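Local coordinates for C2 toxin component I (Clostridium botulinum, PDB 2J3X), which transfers ADP-ribose from NAD+ to actin, as the enzymatic component of the binary C2 toxin of Clostridium botulinum, at residues A[59-64]-A[142-147]; A[170-175]-A[189-194]. The protein carries 2 engineered substitutions. All coordinates share one frame; numbering follows the deposited sequence.

Contact 1 (A[59-64]-A[142-147]); sequences DILFSS and TKFSFI
Leu61 and Phe144 bring the two backbones to their nearest approach, with CA atoms 7.9 Å apart, and no hydrogen bond crosses between the segments; apolar side chains make the approach, one of them also meeting a backbone carbonyl. Residues 59-64 run from the last residue of helix 47-59 through the connection to the N-cap of helix 65-73, whereas 142-147 leave a short strand and bend away from it. The connection is tied internally at Asp59 O, which accepts from Phe62 N at 3.0 Å and from Ser63 OG at 2.9 Å, the two donors arriving on opposite faces of the carbonyl plane. Phe62, with CG beside its backbone N (chi1 -58°), presents its ring edge to a face of the Phe144 ring in a T-shaped stack: planes at 89°, centroids 5.2 Å apart. Its CZ touches Phe144 CE1 at 3.7 Å, near the rim rather than the ring centre. Leu61 reaches in at a slant, its CD1 3.8 Å from Phe144 CB and close to Phe144 O as well. Over the opposite face of the Phe144 ring, again toward the rim, lies Thr142 O, 4.0 Å from the plane. Phe144 also rests on Thr58 of helix 47-59 and Arg402 of strand 397-411, and Phe62 on Ile406 of that strand, so the contact lies where the two ADP-ribosyltransferase-like domains meet.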
ATOM      1  N   ASP A  59       2.202   1.387  10.153  1.00  8.87           N
ATOM      2  CA  ASP A  59       1.314   2.321  10.862  1.00  9.66           C
ATOM      3  C   ASP A  59       1.634   3.798  10.609  1.00  9.61           C
ATOM      4  O   ASP A  59       0.731   4.614  10.362  1.00 11.19           O
ATOM      5  CB  ASP A  59       1.426   2.099  12.387  1.00  9.60           C
ATOM      6  CG  ASP A  59       0.977   0.721  12.816  1.00 12.50           C
ATOM      7  OD1 ASP A  59       0.289   0.013  12.067  1.00 12.34           O
ATOM      8  OD2 ASP A  59       1.398   0.339  13.934  1.00 14.02           O
ATOM      9  N   ILE A  60       2.920   4.137  10.677  1.00 10.44           N
ATOM     10  CA  ILE A  60       3.339   5.539  10.499  1.00  9.81           C
ATOM     11  C   ILE A  60       3.133   6.124   9.130  1.00 10.40           C
ATOM     12  O   ILE A  60       3.004   7.345   9.029  1.00 11.47           O
ATOM     13  CB  ILE A  60       4.777   5.782  11.004  1.00  9.87           C
ATOM     14  CG1 ILE A  60       5.758   4.960  10.145  1.00 11.09           C
ATOM     15  CG2 ILE A  60       4.879   5.375  12.537  1.00 10.90           C
ATOM     16  CD1 ILE A  60       7.187   4.951  10.673  1.00 14.31           C
ATOM     17  N   LEU A  61       3.038   5.274   8.074  1.00  7.90           N
ATOM     18  CA  LEU A  61       2.739   5.798   6.720  1.00  8.43           C
ATOM     19  C   LEU A  61       1.294   6.347   6.661  1.00  8.30           C
ATOM     20  O   LEU A  61       0.916   7.094   5.748  1.00  9.22           O
ATOM     21  CB  LEU A  61       2.859   4.664   5.686  1.00  8.12           C
ATOM     22  CG  LEU A  61       4.203   3.910   5.687  1.00  8.86           C
ATOM     23  CD1 LEU A  61       4.037   2.790   4.556  1.00 10.39           C
ATOM     24  CD2 LEU A  61       5.280   4.862   5.339  1.00 10.35           C
ATOM     25  N   PHE A  62       0.452   5.875   7.617  1.00  9.58           N
ATOM     26  CA  PHE A  62      -0.997   6.161   7.642  1.00  9.92           C
ATOM     27  C   PHE A  62      -1.384   6.835   8.969  1.00 10.69           C
ATOM     28  O   PHE A  62      -2.457   6.585   9.519  1.00  9.83           O
ATOM     29  CB  PHE A  62      -1.801   4.866   7.413  1.00 10.70           C
ATOM     30  CG  PHE A  62      -1.432   4.194   6.096  1.00  8.94           C
ATOM     31  CD1 PHE A  62      -1.759   4.790   4.858  1.00 12.18           C
ATOM     32  CD2 PHE A  62      -0.612   3.045   6.125  1.00 11.69           C
ATOM     33  CE1 PHE A  62      -1.312   4.144   3.616  1.00 10.21           C
ATOM     34  CE2 PHE A  62      -0.162   2.454   4.919  1.00 11.44           C
ATOM     35  CZ  PHE A  62      -0.525   2.997   3.705  1.00 10.91           C
ATOM     36  N   SER A  63      -0.447   7.649   9.480  1.00  9.95           N
ATOM     37  CA  SER A  63      -0.679   8.510  10.625  1.00  9.85           C
ATOM     38  C   SER A  63      -0.346   9.932  10.201  1.00 10.00           C
ATOM     39  O   SER A  63       0.497  10.157   9.301  1.00 10.01           O
ATOM     40  CB  SER A  63       0.218   8.083  11.781  1.00 10.98           C
ATOM     41  OG  SER A  63      -0.029   6.717  12.147  1.00 10.40           O
ATOM     42  N   SER A  64      -1.015  10.920  10.805  1.00 10.95           N
ATOM     43  CA  SER A  64      -0.806  12.322  10.390  1.00  9.83           C
ATOM     44  C   SER A  64       0.648  12.814  10.678  1.00  9.55           C
ATOM     45  O   SER A  64       1.288  12.357  11.639  1.00 10.59           O
ATOM     46  CB  SER A  64      -1.772  13.294  11.094  1.00 10.74           C
ATOM     47  OG  SER A  64      -1.387  13.439  12.454  1.00 13.09           O
ATOM     48  N   THR A 142       1.582  -3.892  -2.559  1.00  8.69           N
ATOM     49  CA  THR A 142       2.650  -3.204  -1.861  1.00  8.09           C
ATOM     50  C   THR A 142       2.933  -3.786  -0.479  1.00  8.96           C
ATOM     51  O   THR A 142       2.004  -4.040   0.335  1.00  9.21           O
ATOM     52  CB  THR A 142       2.238  -1.700  -1.708  1.00  8.68           C
ATOM     53  OG1 THR A 142       1.854  -1.223  -3.002  1.00  9.74           O
ATOM     54  CG2 THR A 142       3.380  -0.841  -1.093  1.00 10.61           C
ATOM     55  N   LYS A 143       4.230  -3.958  -0.172  1.00  9.04           N
ATOM     56  CA  LYS A 143       4.673  -4.288   1.158  1.00 10.43           C
ATOM     57  C   LYS A 143       5.011  -2.970   1.864  1.00 10.97           C
ATOM     58  O   LYS A 143       6.016  -2.343   1.591  1.00  8.99           O
ATOM     59  CB  LYS A 143       5.919  -5.199   1.082  1.00 11.16           C
ATOM     60  CG  LYS A 143       6.321  -5.731   2.493  1.00 11.22           C
ATOM     61  CD  LYS A 143       5.499  -6.970   2.890  1.00 14.19           C
ATOM     62  CE  LYS A 143       5.958  -7.504   4.246  1.00 17.07           C
ATOM     63  NZ  LYS A 143       5.042  -8.661   4.521  1.00 16.20           N
ATOM     64  N   PHE A 144       4.106  -2.516   2.733  1.00  9.97           N
ATOM     65  CA  PHE A 144       4.318  -1.221   3.382  1.00  9.60           C
ATOM     66  C   PHE A 144       5.518  -1.190   4.310  1.00  9.98           C
ATOM     67  O   PHE A 144       6.207  -0.157   4.384  1.00 11.41           O
ATOM     68  CB  PHE A 144       3.038  -0.811   4.138  1.00 10.51           C
ATOM     69  CG  PHE A 144       1.840  -0.759   3.261  1.00  8.00           C
ATOM     70  CD1 PHE A 144       1.721   0.195   2.218  1.00  9.62           C
ATOM     71  CD2 PHE A 144       0.795  -1.672   3.471  1.00  9.56           C
ATOM     72  CE1 PHE A 144       0.535   0.233   1.411  1.00  8.16           C
ATOM     73  CE2 PHE A 144      -0.370  -1.649   2.678  1.00 11.56           C
ATOM     74  CZ  PHE A 144      -0.489  -0.707   1.639  1.00  8.67           C
ATOM     75  N   SER A 145       5.819  -2.312   4.954  1.00  9.56           N
ATOM     76  CA  SER A 145       6.927  -2.390   5.903  1.00 10.93           C
ATOM     77  C   SER A 145       8.191  -2.704   5.104  1.00 11.13           C
ATOM     78  O   SER A 145       8.141  -2.780   3.885  1.00 11.23           O
ATOM     79  CB  SER A 145       6.708  -3.502   6.939  1.00 11.30           C
ATOM     80  OG  SER A 145       6.633  -4.781   6.271  1.00 13.18           O
ATOM     81  N   PHE A 146       9.311  -2.838   5.809  1.00 12.60           N
ATOM     82  CA  PHE A 146      10.513  -3.416   5.194  1.00 12.53           C
ATOM     83  C   PHE A 146      10.113  -4.775   4.640  1.00 13.67           C
ATOM     84  O   PHE A 146       9.237  -5.454   5.220  1.00 13.90           O
ATOM     85  CB  PHE A 146      11.561  -3.626   6.268  1.00 11.59           C
ATOM     86  CG  PHE A 146      11.910  -2.356   6.971  1.00 10.34           C
ATOM     87  CD1 PHE A 146      12.653  -1.350   6.305  1.00 10.12           C
ATOM     88  CD2 PHE A 146      11.430  -2.134   8.262  1.00 10.50           C
ATOM     89  CE1 PHE A 146      12.988  -0.129   6.963  1.00 11.65           C
ATOM     90  CE2 PHE A 146      11.756  -0.925   8.938  1.00 12.33           C
ATOM     91  CZ  PHE A 146      12.527   0.062   8.304  1.00 10.65           C
ATOM     92  N   ILE A 147      10.764  -5.176   3.563  1.00 13.52           N
ATOM     93  CA  ILE A 147      10.500  -6.460   2.934  1.00 14.62           C
ATOM     94  C   ILE A 147      11.713  -7.360   3.187  1.00 14.46           C
ATOM     95  O   ILE A 147      12.862  -6.869   3.272  1.00 14.20           O
ATOM     96  CB  ILE A 147      10.144  -6.240   1.436  1.00 14.00           C
ATOM     97  CG1 ILE A 147       9.527  -7.469   0.788  1.00 16.38           C
ATOM     98  CG2 ILE A 147      11.355  -5.717   0.659  1.00 14.75           C
ATOM     99  CD1 ILE A 147       9.110  -7.217  -0.690  1.00 17.82           C
TER

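Contact 2 (A[170-175]-A[189-194]); sequences TTFDYG and QGFSII
The close part of this contact is a single pair of rings, Phe172 and Phe191, whose CA atoms stay 11.3 Å apart. Phe172 CE2 lies 3.5 Å from Phe191 CE1, and Phe172 CD2 comes to 3.6 Å from Phe191 CZ, so the CD2-CE2 bond of Phe172 meets the CE1-CZ bond of Phe191. The planes are nearly parallel, inclined by 10°, but the centroids are 5.4 Å apart, and a large lateral offset leaves little face-to-face overlap. Both rings also pack on Leu215 of strand 206-216. In the fold, 170-175 is the loop that leaves strand 162-168 and enters 175-178, and 191-194 begins the long strand 191-203; the chain between them is the antiparallel hairpin of 175-178 and 183-187, at one edge of the mixed sheet of this ADP-ribosyltransferase-like domain. The turn into the long strand passes through Gly190, with a positive phi of 87°. Towards solvent the character changes. Phe191 is buried, but Phe172 is partly exposed and touches a neighbouring molecule in the crystal. Next to it in the chain Thr171 is exposed, its OG1 hydrogen-bonded to Thr170 O at 2.7 Å, in the carbonyl plane and on a lone pair. On the other side of Phe172 in sequence, the partly exposed Asp173 hydrogen-bonds through OD2 to Asn188 ND2.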
ATOM      1  N   THR A 170      20.775  -5.332  -8.693  1.00 18.02           N
ATOM      2  CA  THR A 170      22.008  -4.765  -8.169  1.00 19.78           C
ATOM      3  C   THR A 170      21.764  -3.273  -7.957  1.00 19.70           C
ATOM      4  O   THR A 170      20.918  -2.678  -8.643  1.00 20.26           O
ATOM      5  CB  THR A 170      23.212  -4.924  -9.150  1.00 21.49           C
ATOM      6  OG1 THR A 170      22.864  -4.241 -10.337  1.00 24.78           O
ATOM      7  CG2 THR A 170      23.294  -6.270  -9.608  1.00 20.96           C
ATOM      8  N   THR A 171      22.502  -2.736  -6.984  1.00 20.12           N
ATOM      9  CA  THR A 171      22.504  -1.352  -6.487  1.00 20.75           C
ATOM     10  C   THR A 171      21.408  -1.079  -5.447  1.00 20.76           C
ATOM     11  O   THR A 171      21.455  -0.037  -4.785  1.00 20.43           O
ATOM     12  CB  THR A 171      22.460  -0.225  -7.583  1.00 20.97           C
ATOM     13  OG1 THR A 171      21.135  -0.080  -8.059  1.00 21.06           O
ATOM     14  CG2 THR A 171      23.412  -0.494  -8.769  1.00 21.61           C
ATOM     15  N   PHE A 172      20.421  -1.976  -5.306  1.00 18.91           N
ATOM     16  CA  PHE A 172      19.377  -1.734  -4.287  1.00 17.89           C
ATOM     17  C   PHE A 172      19.937  -1.806  -2.878  1.00 17.07           C
ATOM     18  O   PHE A 172      20.832  -2.571  -2.607  1.00 15.43           O
ATOM     19  CB  PHE A 172      18.276  -2.768  -4.419  1.00 18.81           C
ATOM     20  CG  PHE A 172      17.217  -2.419  -5.388  1.00 20.02           C
ATOM     21  CD1 PHE A 172      17.526  -1.777  -6.594  1.00 23.96           C
ATOM     22  CD2 PHE A 172      15.910  -2.817  -5.145  1.00 21.58           C
ATOM     23  CE1 PHE A 172      16.524  -1.518  -7.536  1.00 24.67           C
ATOM     24  CE2 PHE A 172      14.916  -2.570  -6.096  1.00 20.54           C
ATOM     25  CZ  PHE A 172      15.232  -1.914  -7.266  1.00 22.62           C
ATOM     26  N   ASP A 173      19.414  -0.974  -1.963  1.00 14.94           N
ATOM     27  CA  ASP A 173      19.866  -0.948  -0.576  1.00 14.21           C
ATOM     28  C   ASP A 173      19.465  -2.236   0.072  1.00 13.81           C
ATOM     29  O   ASP A 173      18.404  -2.810  -0.249  1.00 14.41           O
ATOM     30  CB  ASP A 173      19.155   0.170   0.209  1.00 15.13           C
ATOM     31  CG  ASP A 173      19.417   1.552  -0.358  1.00 18.35           C
ATOM     32  OD1 ASP A 173      20.461   1.794  -0.990  1.00 17.98           O
ATOM     33  OD2 ASP A 173      18.537   2.420  -0.202  1.00 22.97           O
ATOM     34  N   TYR A 174      20.288  -2.705   1.002  1.00 13.82           N
ATOM     35  CA  TYR A 174      20.009  -3.944   1.711  1.00 13.55           C
ATOM     36  C   TYR A 174      20.762  -4.093   2.993  1.00 13.54           C
ATOM     37  O   TYR A 174      21.851  -3.529   3.161  1.00 15.34           O
ATOM     38  CB  TYR A 174      20.261  -5.198   0.850  1.00 14.28           C
ATOM     39  CG  TYR A 174      21.740  -5.569   0.761  1.00 14.45           C
ATOM     40  CD1 TYR A 174      22.606  -4.782   0.011  1.00 15.06           C
ATOM     41  CD2 TYR A 174      22.244  -6.730   1.391  1.00 16.50           C
ATOM     42  CE1 TYR A 174      23.991  -5.102  -0.093  1.00 15.95           C
ATOM     43  CE2 TYR A 174      23.620  -7.085   1.297  1.00 15.59           C
ATOM     44  CZ  TYR A 174      24.470  -6.255   0.558  1.00 15.82           C
ATOM     45  OH  TYR A 174      25.799  -6.586   0.420  1.00 16.97           O
ATOM     46  N   GLY A 175      20.177  -4.897   3.872  1.00 13.53           N
ATOM     47  CA  GLY A 175      20.782  -5.369   5.073  1.00 13.78           C
ATOM     48  C   GLY A 175      20.695  -6.866   5.037  1.00 14.94           C
ATOM     49  O   GLY A 175      20.065  -7.441   4.127  1.00 14.75           O
ATOM     50  N   GLN A 189      11.302  -0.088   2.946  1.00 11.63           N
ATOM     51  CA  GLN A 189       9.863  -0.091   2.969  1.00 11.15           C
ATOM     52  C   GLN A 189       9.319   0.293   1.583  1.00 12.09           C
ATOM     53  O   GLN A 189       9.964   1.031   0.804  1.00 11.13           O
ATOM     54  CB  GLN A 189       9.404   1.046   3.894  1.00 10.96           C
ATOM     55  CG  GLN A 189       9.754   0.848   5.373  1.00 10.41           C
ATOM     56  CD  GLN A 189       8.928   1.794   6.241  1.00 11.84           C
ATOM     57  OE1 GLN A 189       9.499   2.567   6.987  1.00 12.27           O
ATOM     58  NE2 GLN A 189       7.569   1.728   6.143  1.00 10.39           N
ATOM     59  N   GLY A 190       8.098  -0.176   1.294  1.00 12.27           N
ATOM     60  CA  GLY A 190       7.337   0.383   0.188  1.00 11.16           C
ATOM     61  C   GLY A 190       7.561  -0.213  -1.200  1.00 11.36           C
ATOM     62  O   GLY A 190       7.177   0.391  -2.204  1.00 12.36           O
ATOM     63  N   PHE A 191       8.177  -1.392  -1.269  1.00 11.59           N
ATOM     64  CA  PHE A 191       8.230  -2.080  -2.547  1.00 10.10           C
ATOM     65  C   PHE A 191       6.936  -2.804  -2.762  1.00 10.91           C
ATOM     66  O   PHE A 191       6.286  -3.217  -1.784  1.00 11.39           O
ATOM     67  CB  PHE A 191       9.352  -3.136  -2.572  1.00 12.39           C
ATOM     68  CG  PHE A 191      10.727  -2.547  -2.770  1.00 12.59           C
ATOM     69  CD1 PHE A 191      11.048  -1.945  -3.972  1.00 14.25           C
ATOM     70  CD2 PHE A 191      11.681  -2.604  -1.749  1.00 11.55           C
ATOM     71  CE1 PHE A 191      12.307  -1.363  -4.174  1.00 17.29           C
ATOM     72  CE2 PHE A 191      12.965  -2.020  -1.929  1.00 13.16           C
ATOM     73  CZ  PHE A 191      13.254  -1.422  -3.159  1.00 15.67           C
ATOM     74  N   SER A 192       6.628  -3.054  -4.033  1.00  9.35           N
ATOM     75  CA  SER A 192       5.505  -3.893  -4.398  1.00 11.27           C
ATOM     76  C   SER A 192       5.992  -5.112  -5.160  1.00 11.36           C
ATOM     77  O   SER A 192       7.109  -5.111  -5.694  1.00 11.02           O
ATOM     78  CB  SER A 192       4.529  -3.146  -5.308  1.00 10.78           C
ATOM     79  OG  SER A 192       3.955  -2.059  -4.573  1.00 12.63           O
ATOM     80  N   ILE A 193       5.129  -6.113  -5.196  1.00 10.82           N
ATOM     81  CA  ILE A 193       5.382  -7.299  -6.036  1.00 12.70           C
ATOM     82  C   ILE A 193       4.264  -7.342  -7.075  1.00 11.95           C
ATOM     83  O   ILE A 193       3.098  -7.143  -6.736  1.00 10.43           O
ATOM     84  CB  ILE A 193       5.393  -8.561  -5.199  1.00 13.43           C
ATOM     85  CG1 ILE A 193       6.704  -8.672  -4.425  1.00 19.85           C
ATOM     86  CG2 ILE A 193       5.431  -9.799  -6.108  1.00 16.32           C
ATOM     87  CD1 ILE A 193       7.958  -9.116  -5.360  1.00 21.54           C
ATOM     88  N   ILE A 194       4.641  -7.599  -8.329  1.00 10.63           N
ATOM     89  CA  ILE A 194       3.712  -7.844  -9.421  1.00 11.86           C
ATOM     90  C   ILE A 194       3.866  -9.323  -9.859  1.00 11.13           C
ATOM     91  O   ILE A 194       4.885  -9.697 -10.467  1.00 11.38           O
ATOM     92  CB  ILE A 194       4.019  -6.943 -10.598  1.00 11.33           C
ATOM     93  CG1 ILE A 194       3.928  -5.464 -10.198  1.00 14.13           C
ATOM     94  CG2 ILE A 194       3.012  -7.234 -11.753  1.00 12.25           C
ATOM     95  CD1 ILE A 194       4.385  -4.505 -11.325  1.00 14.59           C
TER

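Overall arrangement
Contacts 1 and 2 follow one another along the chain, their centres about 14 Å apart, and they meet where strand 141-143 runs antiparallel to strand 191-203 in the same mixed sheet. Lys143 N probably hydrogen-bonds to Phe191 O at 2.7 Å, and the hydroxyls Thr142 OG1 and Ser192 OG, 2.8 Å apart, probably share a hydrogen bond. Gln189 NE2 adds a bond to Phe144 O. In related two-domain toxins catalysis belongs to the C-terminal domain, so both contacts are probably non-catalytic, although contact 1 borders strand 397-411 of that domain. A glycerol, probably from crystallisation, lies about 3 Å from the Phe144 side chain; its presence alone does not establish a pocket.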